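Local atomic coordinates of molybdenum cofactor biosynthesis protein (Pyrococcus furiosus, PDB entry 1XI8), a protein that probably acts as a molybdopterin molybdotransferase of the MoeA family, in the pathway that builds the molybdenum cofactor. Residues E49-S54 against L179-V184; G348-V353 against V385-E390; S379-V384 against V398-Y403. All coordinates share one frame; numbering follows the deposited sequence.

Contact 1 (E49-S54 against L179-V184); sequences EDIVAS and LGIRKV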
# COMPACT_ATOMS: atom_id res chain seq x y z
N GLU A 49 11.14 -11.08 14.48
CA GLU A 49 12.52 -11.22 14.91
C GLU A 49 13.45 -11.23 13.73
O GLU A 49 13.06 -11.65 12.64
CB GLU A 49 12.71 -12.50 15.73
CG GLU A 49 12.55 -13.78 14.94
CD GLU A 49 12.72 -15.03 15.79
OE1 GLU A 49 12.99 -16.10 15.22
OE2 GLU A 49 12.58 -14.95 17.03
N ASP A 50 14.68 -10.77 13.94
CA ASP A 50 15.71 -10.85 12.92
C ASP A 50 15.81 -12.27 12.44
O ASP A 50 15.82 -13.19 13.24
CB ASP A 50 17.07 -10.41 13.48
CG ASP A 50 17.22 -8.91 13.52
OD1 ASP A 50 18.25 -8.44 14.05
OD2 ASP A 50 16.33 -8.19 13.01
N ILE A 51 15.88 -12.46 11.14
CA ILE A 51 16.10 -13.79 10.61
C ILE A 51 17.54 -13.92 10.12
O ILE A 51 18.00 -13.15 9.29
CB ILE A 51 15.07 -14.15 9.54
CG1 ILE A 51 13.80 -14.62 10.26
CG2 ILE A 51 15.61 -15.24 8.61
CD1 ILE A 51 12.59 -14.77 9.40
N VAL A 52 18.24 -14.90 10.68
CA VAL A 52 19.62 -15.13 10.31
C VAL A 52 19.64 -16.32 9.36
O VAL A 52 18.90 -17.28 9.56
CB VAL A 52 20.53 -15.38 11.55
CG1 VAL A 52 20.33 -14.29 12.60
CG2 VAL A 52 20.25 -16.74 12.16
N ALA A 53 20.46 -16.25 8.32
CA ALA A 53 20.47 -17.30 7.32
C ALA A 53 21.24 -18.52 7.82
O ALA A 53 22.33 -18.39 8.37
CB ALA A 53 21.08 -16.76 6.03
N SER A 54 20.66 -19.70 7.63
CA SER A 54 21.35 -20.95 7.93
C SER A 54 22.14 -21.47 6.70
O SER A 54 22.91 -22.45 6.81
CB SER A 54 20.36 -22.01 8.42
OG SER A 54 19.72 -21.61 9.61
N LEU A 179 15.38 -19.58 2.25
CA LEU A 179 16.03 -19.91 3.51
C LEU A 179 15.38 -21.09 4.24
O LEU A 179 15.91 -21.56 5.24
CB LEU A 179 16.06 -18.69 4.42
CG LEU A 179 17.07 -17.64 3.98
CD1 LEU A 179 16.93 -16.45 4.87
CD2 LEU A 179 18.50 -18.20 4.02
N GLY A 180 14.25 -21.56 3.71
CA GLY A 180 13.59 -22.76 4.22
C GLY A 180 12.67 -22.52 5.39
O GLY A 180 12.44 -23.41 6.20
N ILE A 181 12.14 -21.31 5.49
CA ILE A 181 11.30 -20.93 6.61
C ILE A 181 9.82 -20.99 6.23
O ILE A 181 9.19 -19.99 5.94
CB ILE A 181 11.72 -19.54 7.13
CG1 ILE A 181 13.21 -19.61 7.53
CG2 ILE A 181 10.86 -19.10 8.31
CD1 ILE A 181 13.86 -18.30 7.80
N ARG A 182 9.28 -22.21 6.24
CA ARG A 182 7.88 -22.49 5.91
C ARG A 182 6.90 -21.79 6.84
O ARG A 182 5.79 -21.43 6.42
CB ARG A 182 7.62 -24.00 5.90
N LYS A 183 7.30 -21.58 8.10
CA LYS A 183 6.45 -20.86 9.07
C LYS A 183 7.14 -19.61 9.59
O LYS A 183 8.14 -19.69 10.29
CB LYS A 183 6.05 -21.77 10.24
N VAL A 184 6.61 -18.44 9.24
CA VAL A 184 7.27 -17.19 9.59
C VAL A 184 6.81 -16.65 10.93
O VAL A 184 5.60 -16.52 11.15
CB VAL A 184 6.97 -16.10 8.55
CG1 VAL A 184 7.97 -14.98 8.69
CG2 VAL A 184 7.01 -16.68 7.15

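Contact 2 (G348-V353 against V385-E390); sequences GRYEFV and VPEDVE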
# COMPACT_ATOMS: atom_id res chain seq x y z
N GLY A 348 0.20 28.62 15.94
CA GLY A 348 -0.49 28.02 17.07
C GLY A 348 -1.21 26.72 16.74
O GLY A 348 -1.68 26.03 17.64
N ARG A 349 -1.31 26.39 15.46
CA ARG A 349 -2.04 25.20 15.07
C ARG A 349 -1.22 24.25 14.21
O ARG A 349 -0.51 24.69 13.30
CB ARG A 349 -3.35 25.59 14.37
CG ARG A 349 -4.25 26.49 15.22
CD ARG A 349 -4.59 25.88 16.60
NE ARG A 349 -5.48 24.74 16.44
CZ ARG A 349 -6.71 24.84 15.92
NH1 ARG A 349 -7.16 26.04 15.52
NH2 ARG A 349 -7.48 23.77 15.80
N TYR A 350 -1.30 22.96 14.52
CA TYR A 350 -0.66 21.90 13.71
C TYR A 350 -1.64 21.39 12.65
O TYR A 350 -2.48 20.54 12.93
CB TYR A 350 -0.23 20.75 14.60
CG TYR A 350 0.75 19.82 13.95
CD1 TYR A 350 0.32 18.72 13.22
CD2 TYR A 350 2.13 20.04 14.08
CE1 TYR A 350 1.22 17.86 12.62
CE2 TYR A 350 3.04 19.19 13.49
CZ TYR A 350 2.59 18.09 12.76
OH TYR A 350 3.48 17.24 12.15
N GLU A 351 -1.54 21.91 11.44
CA GLU A 351 -2.54 21.59 10.43
C GLU A 351 -2.28 20.36 9.59
O GLU A 351 -1.17 20.15 9.09
CB GLU A 351 -2.83 22.78 9.50
CG GLU A 351 -4.02 23.59 9.96
CD GLU A 351 -4.76 24.24 8.82
OE1 GLU A 351 -4.13 25.03 8.08
OE2 GLU A 351 -5.96 23.97 8.67
N PHE A 352 -3.34 19.58 9.44
CA PHE A 352 -3.36 18.41 8.60
C PHE A 352 -4.07 18.83 7.32
O PHE A 352 -5.27 19.08 7.32
CB PHE A 352 -4.16 17.33 9.33
CG PHE A 352 -4.12 15.98 8.66
CD1 PHE A 352 -5.10 15.61 7.74
CD2 PHE A 352 -3.14 15.06 8.99
CE1 PHE A 352 -5.08 14.37 7.14
CE2 PHE A 352 -3.12 13.82 8.39
CZ PHE A 352 -4.09 13.47 7.46
N VAL A 353 -3.31 18.92 6.22
CA VAL A 353 -3.85 19.40 4.95
C VAL A 353 -3.92 18.26 3.95
O VAL A 353 -2.90 17.65 3.63
CB VAL A 353 -2.99 20.52 4.36
CG1 VAL A 353 -3.53 20.96 3.02
CG2 VAL A 353 -2.89 21.69 5.33
N VAL A 385 1.37 21.40 8.50
CA VAL A 385 1.81 22.79 8.71
C VAL A 385 1.99 22.99 10.22
O VAL A 385 1.03 23.23 10.94
CB VAL A 385 0.81 23.79 8.14
CG1 VAL A 385 1.43 25.18 8.12
CG2 VAL A 385 0.43 23.38 6.74
N PRO A 386 3.24 22.87 10.68
CA PRO A 386 3.69 22.63 12.07
C PRO A 386 3.60 23.74 13.12
O PRO A 386 4.37 23.72 14.08
CB PRO A 386 5.17 22.22 11.91
CG PRO A 386 5.40 22.08 10.42
CD PRO A 386 4.37 22.94 9.75
N GLU A 387 2.68 24.69 12.97
CA GLU A 387 2.37 25.63 14.07
C GLU A 387 3.35 26.77 14.36
O GLU A 387 2.94 27.81 14.86
CB GLU A 387 1.98 24.89 15.37
CG GLU A 387 3.12 24.44 16.25
CD GLU A 387 2.79 23.11 16.93
OE1 GLU A 387 1.78 23.04 17.64
OE2 GLU A 387 3.55 22.14 16.73
N ASP A 388 4.64 26.59 14.06
CA ASP A 388 5.54 27.74 13.99
C ASP A 388 5.69 28.17 12.53
O ASP A 388 6.67 28.83 12.17
CB ASP A 388 6.90 27.45 14.62
CG ASP A 388 7.58 26.23 14.04
OD1 ASP A 388 8.72 25.91 14.47
OD2 ASP A 388 6.97 25.57 13.16
N VAL A 389 4.70 27.80 11.71
CA VAL A 389 4.65 28.16 10.28
C VAL A 389 3.27 28.73 9.95
O VAL A 389 2.27 28.10 10.23
CB VAL A 389 4.97 26.94 9.36
CG1 VAL A 389 4.70 27.26 7.90
CG2 VAL A 389 6.41 26.48 9.55
N GLU A 390 3.22 29.91 9.34
CA GLU A 390 1.91 30.57 9.13
C GLU A 390 1.10 29.94 8.00
O GLU A 390 -0.14 29.91 8.04
CB GLU A 390 2.08 32.08 8.91

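Contact 3 (S379-V384 against V398-Y403); sequences SNAYLV and VWVTLY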
# COMPACT_ATOMS: atom_id res chain seq x y z
N SER A 379 -8.16 13.07 -1.90
CA SER A 379 -6.75 13.17 -1.57
C SER A 379 -6.11 11.79 -1.48
O SER A 379 -6.81 10.78 -1.41
CB SER A 379 -6.55 14.00 -0.29
OG SER A 379 -7.04 13.36 0.87
N ASN A 380 -4.78 11.75 -1.48
CA ASN A 380 -3.99 10.51 -1.39
C ASN A 380 -2.77 10.70 -0.48
O ASN A 380 -1.94 9.80 -0.31
CB ASN A 380 -3.53 10.06 -2.77
CG ASN A 380 -2.55 11.05 -3.42
OD1 ASN A 380 -2.29 12.13 -2.89
ND2 ASN A 380 -2.02 10.67 -4.57
N ALA A 381 -2.66 11.90 0.08
CA ALA A 381 -1.52 12.26 0.91
C ALA A 381 -1.87 13.44 1.79
O ALA A 381 -2.91 14.07 1.63
CB ALA A 381 -0.32 12.60 0.03
N TYR A 382 -1.00 13.75 2.73
CA TYR A 382 -1.24 14.88 3.59
C TYR A 382 0.03 15.66 3.85
O TYR A 382 1.14 15.12 3.87
CB TYR A 382 -1.91 14.46 4.90
CG TYR A 382 -1.06 13.61 5.82
CD1 TYR A 382 -1.12 12.22 5.76
CD2 TYR A 382 -0.21 14.19 6.76
CE1 TYR A 382 -0.36 11.44 6.60
CE2 TYR A 382 0.55 13.40 7.61
CZ TYR A 382 0.47 12.03 7.52
OH TYR A 382 1.23 11.23 8.35
N LEU A 383 -0.16 16.95 4.05
CA LEU A 383 0.89 17.88 4.36
C LEU A 383 0.67 18.36 5.78
O LEU A 383 -0.46 18.63 6.17
CB LEU A 383 0.80 19.04 3.38
CG LEU A 383 1.38 20.40 3.72
CD1 LEU A 383 2.90 20.33 3.80
CD2 LEU A 383 0.94 21.39 2.65
N VAL A 384 1.74 18.46 6.56
CA VAL A 384 1.61 19.05 7.88
C VAL A 384 2.13 20.50 7.88
O VAL A 384 3.17 20.79 7.31
CB VAL A 384 2.30 18.19 9.01
CG1 VAL A 384 1.52 16.92 9.27
CG2 VAL A 384 3.77 17.88 8.68
N VAL A 398 7.49 21.03 -0.77
CA VAL A 398 7.22 20.57 0.60
C VAL A 398 7.22 19.06 0.71
O VAL A 398 7.37 18.34 -0.28
CB VAL A 398 5.82 21.05 1.09
CG1 VAL A 398 5.78 22.57 1.29
CG2 VAL A 398 4.73 20.58 0.14
N TRP A 399 7.04 18.58 1.94
CA TRP A 399 6.90 17.16 2.20
C TRP A 399 5.44 16.82 2.34
O TRP A 399 4.70 17.50 3.05
CB TRP A 399 7.61 16.78 3.49
CG TRP A 399 9.09 16.90 3.44
CD1 TRP A 399 9.86 17.77 4.17
CD2 TRP A 399 10.00 16.14 2.64
NE1 TRP A 399 11.19 17.59 3.87
CE2 TRP A 399 11.30 16.60 2.94
CE3 TRP A 399 9.84 15.11 1.71
CZ2 TRP A 399 12.44 16.07 2.33
CZ3 TRP A 399 10.96 14.58 1.10
CH2 TRP A 399 12.25 15.07 1.42
N VAL A 400 5.01 15.76 1.67
CA VAL A 400 3.69 15.20 1.90
C VAL A 400 3.85 13.72 2.20
O VAL A 400 4.76 13.06 1.69
CB VAL A 400 2.71 15.43 0.70
CG1 VAL A 400 2.56 16.92 0.41
CG2 VAL A 400 3.17 14.68 -0.53
N THR A 401 2.98 13.20 3.05
CA THR A 401 3.05 11.81 3.44
C THR A 401 1.92 11.01 2.78
O THR A 401 0.75 11.33 2.96
CB THR A 401 3.04 11.67 4.97
OG1 THR A 401 4.22 12.30 5.50
CG2 THR A 401 3.01 10.19 5.40
N LEU A 402 2.28 9.97 2.03
CA LEU A 402 1.26 9.16 1.35
C LEU A 402 0.36 8.44 2.35
O LEU A 402 0.81 8.02 3.41
CB LEU A 402 1.89 8.16 0.38
CG LEU A 402 2.85 8.71 -0.68
CD1 LEU A 402 3.53 7.55 -1.41
CD2 LEU A 402 2.15 9.64 -1.66
N TYR A 403 -0.91 8.30 2.00
CA TYR A 403 -1.85 7.56 2.82
C TYR A 403 -1.46 6.09 2.80
O TYR A 403 -1.96 5.32 3.61
CB TYR A 403 -3.29 7.71 2.33
CG TYR A 403 -3.90 9.09 2.48
CD1 TYR A 403 -3.39 10.01 3.39
CD2 TYR A 403 -5.02 9.45 1.74
CE1 TYR A 403 -3.95 11.26 3.53
CE2 TYR A 403 -5.59 10.68 1.87
CZ TYR A 403 -5.06 11.58 2.77
OH TYR A 403 -5.64 12.82 2.89

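Contact 1 (E49-S54 against L179-V184)
Ile181 sets CG1 anti to its carbonyl carbon and keeps the chain extended at chi2 (169°), which presents the CD1 methyl to Ile51; Ile51 in turn holds CG2 anti to its own backbone N, which presents that methyl to Ile181. The two side chains approach tip to tip, with Ile51 CG2 lying 3.6 Å from Ile181 CD1. Ile51 CD1 is a looser second neighbour of the same methyl, at 4.1 Å from Ile181 CD1.

Leu179 works as a fork. Its CD2 branch presses on the methyl of Ala53, with CD2 at 3.6 Å from Ala53 CB, while its CD1 branch turns to Ile51 and comes within 4.1 Å of Ile51 CG2. Leu179 and Ile51 slide past each other in opposite directions rather than meeting end on. Ile51 CG2 therefore touches both Leu179 and Ile181.

No hydrogen bond joins the two segments, and what links them is purely apolar. The backbone of 49-54 is instead bonded to the partner strand, with Ile51 pairing with Ala161 and Leu162. Leu176, one helical turn before Leu179, touches both Ile51 and Ile181 and extends the apolar cluster into helix 170-179.

The chain leaves that helix at Gly180, whose positive phi of 85° accompanies two bonds back into the last turn. On either side of this turn the CB bonds of Leu179 and Ile181 both head toward 49-54. The contact is apolar packing of a helix C terminus, closed by a Schellman motif at Gly180, against the small antiparallel pair 51-52 and 160-162.

Contact 2 (G348-V353 against V385-E390)
An antiparallel strand pair in the C-terminal MoeA region joins Glu351 to Val385, and beyond it the chain turns through Glu387. Glu351 and Val385 are a hydrogen-bonded pair: Glu351 N donates to Val385 O and Val385 N to Glu351 O, each at 2.9 Å. The second bond lies in the carbonyl plane on a lone pair, whereas Glu351 N sits 36° above the plane of the Val385 carbonyl.

On the face carrying Val385, its CG2 meets Val353 CG2 at 4.0 Å, and Val343 touches both valines. Glu351 OE1 is bonded to Ser345 OG.

Tyr350 sits on the other face, its CG anti to the backbone N (chi1 -163°), which lays CD2 3.6 Å from Pro386 CA. Strand 350-358 is flanked here by strand 288-289 as well, where Tyr350 and Phe352 form backbone hydrogen bonds with Arg289. Past Pro386, Glu387 has a positive phi, and its O accepts a nearly straight bond from Gly348 N (3.1 Å, 165°). Glu387 CB lies 3.2 Å from Arg349 O. Glu387 OE2 reaches the edge of the Tyr350 ring, 3.7 Å from CD2, while OE1 is bonded to Thr287 OG1.

Contact 3 (S379-V384 against V398-Y403)
Strands 381-384 and 398-402 run antiparallel with a marked twist, their axes 4.4 Å apart at closest approach and 139° between their directions, and Tyr382 and Thr401 form the hydrogen-bonded pair between them. Thr401 N gives the shorter bond, 2.8 Å to Tyr382 O, and the return bond runs from Tyr382 N to Thr401 O. Tyr403 N adds a straight third one to Asn380 O (2.9 Å, 170°).

Tyr382 holds CG between its backbone N and carbonyl carbon (chi1 67°), which folds the ring back alongside Thr401. The result is a CH-pi contact, with Thr401 CB 3.9 Å from the ring centroid and over the face. The opposite face stacks on Phe352. Thr401 and Phe352, from two strands, thus hold the ring between them; its OH is bonded to Lys319 NZ of helix 307-326.

Tyr403 lays its ring across the Asn380-Ala381 peptide, with Ala381 N 3.5 Å above the ring plane near its centre. The ring edge, at CE1, comes 3.7 Å from Tyr382 CD1. Tyr403 OH and Ser379 OG are hydrogen-bonded at 2.5 Å, and either may donate; that serine is also bonded to the carbonyls of Ser375 and Leu376 in the preceding helix.

Ala381 and Leu402 lie on the other face, where Ala381 CB is close to Val400 CG2. Farther along, Leu383 CD1 reaches Val398 CB, the two side chains crossing at about a right angle.

Leu402 packs on Leu402 of the second subunit, and Ser379 O is bonded to Arg169 of that subunit. Asn380 and Ala381 both face Val355 of strand 350-358, a classic beta bulge at the start of strand 381-386, in the mixed sheet of the C-terminal MoeA region.

In the fold
Contact 1 comes first along the chain, closing a loop of 124 residues, much of it not modelled, and joining strand 51-52 to the end of helix 170-179. It is complete before the others open, its centre about 44 Å from that of contact 2 and about 35 Å from that of contact 3. Contact 2 then closes a loop of 31 residues and contact 3 one of 13, and the two cross: their segments alternate in the order 348-353, 379-384, 385-390 and 398-403. Both draw on strand 381-386, flanked by 350-358 in contact 2 and by 397-402 in contact 3. They touch, Val353 O probably bonding Leu383 N, and tie three strands into one sheet.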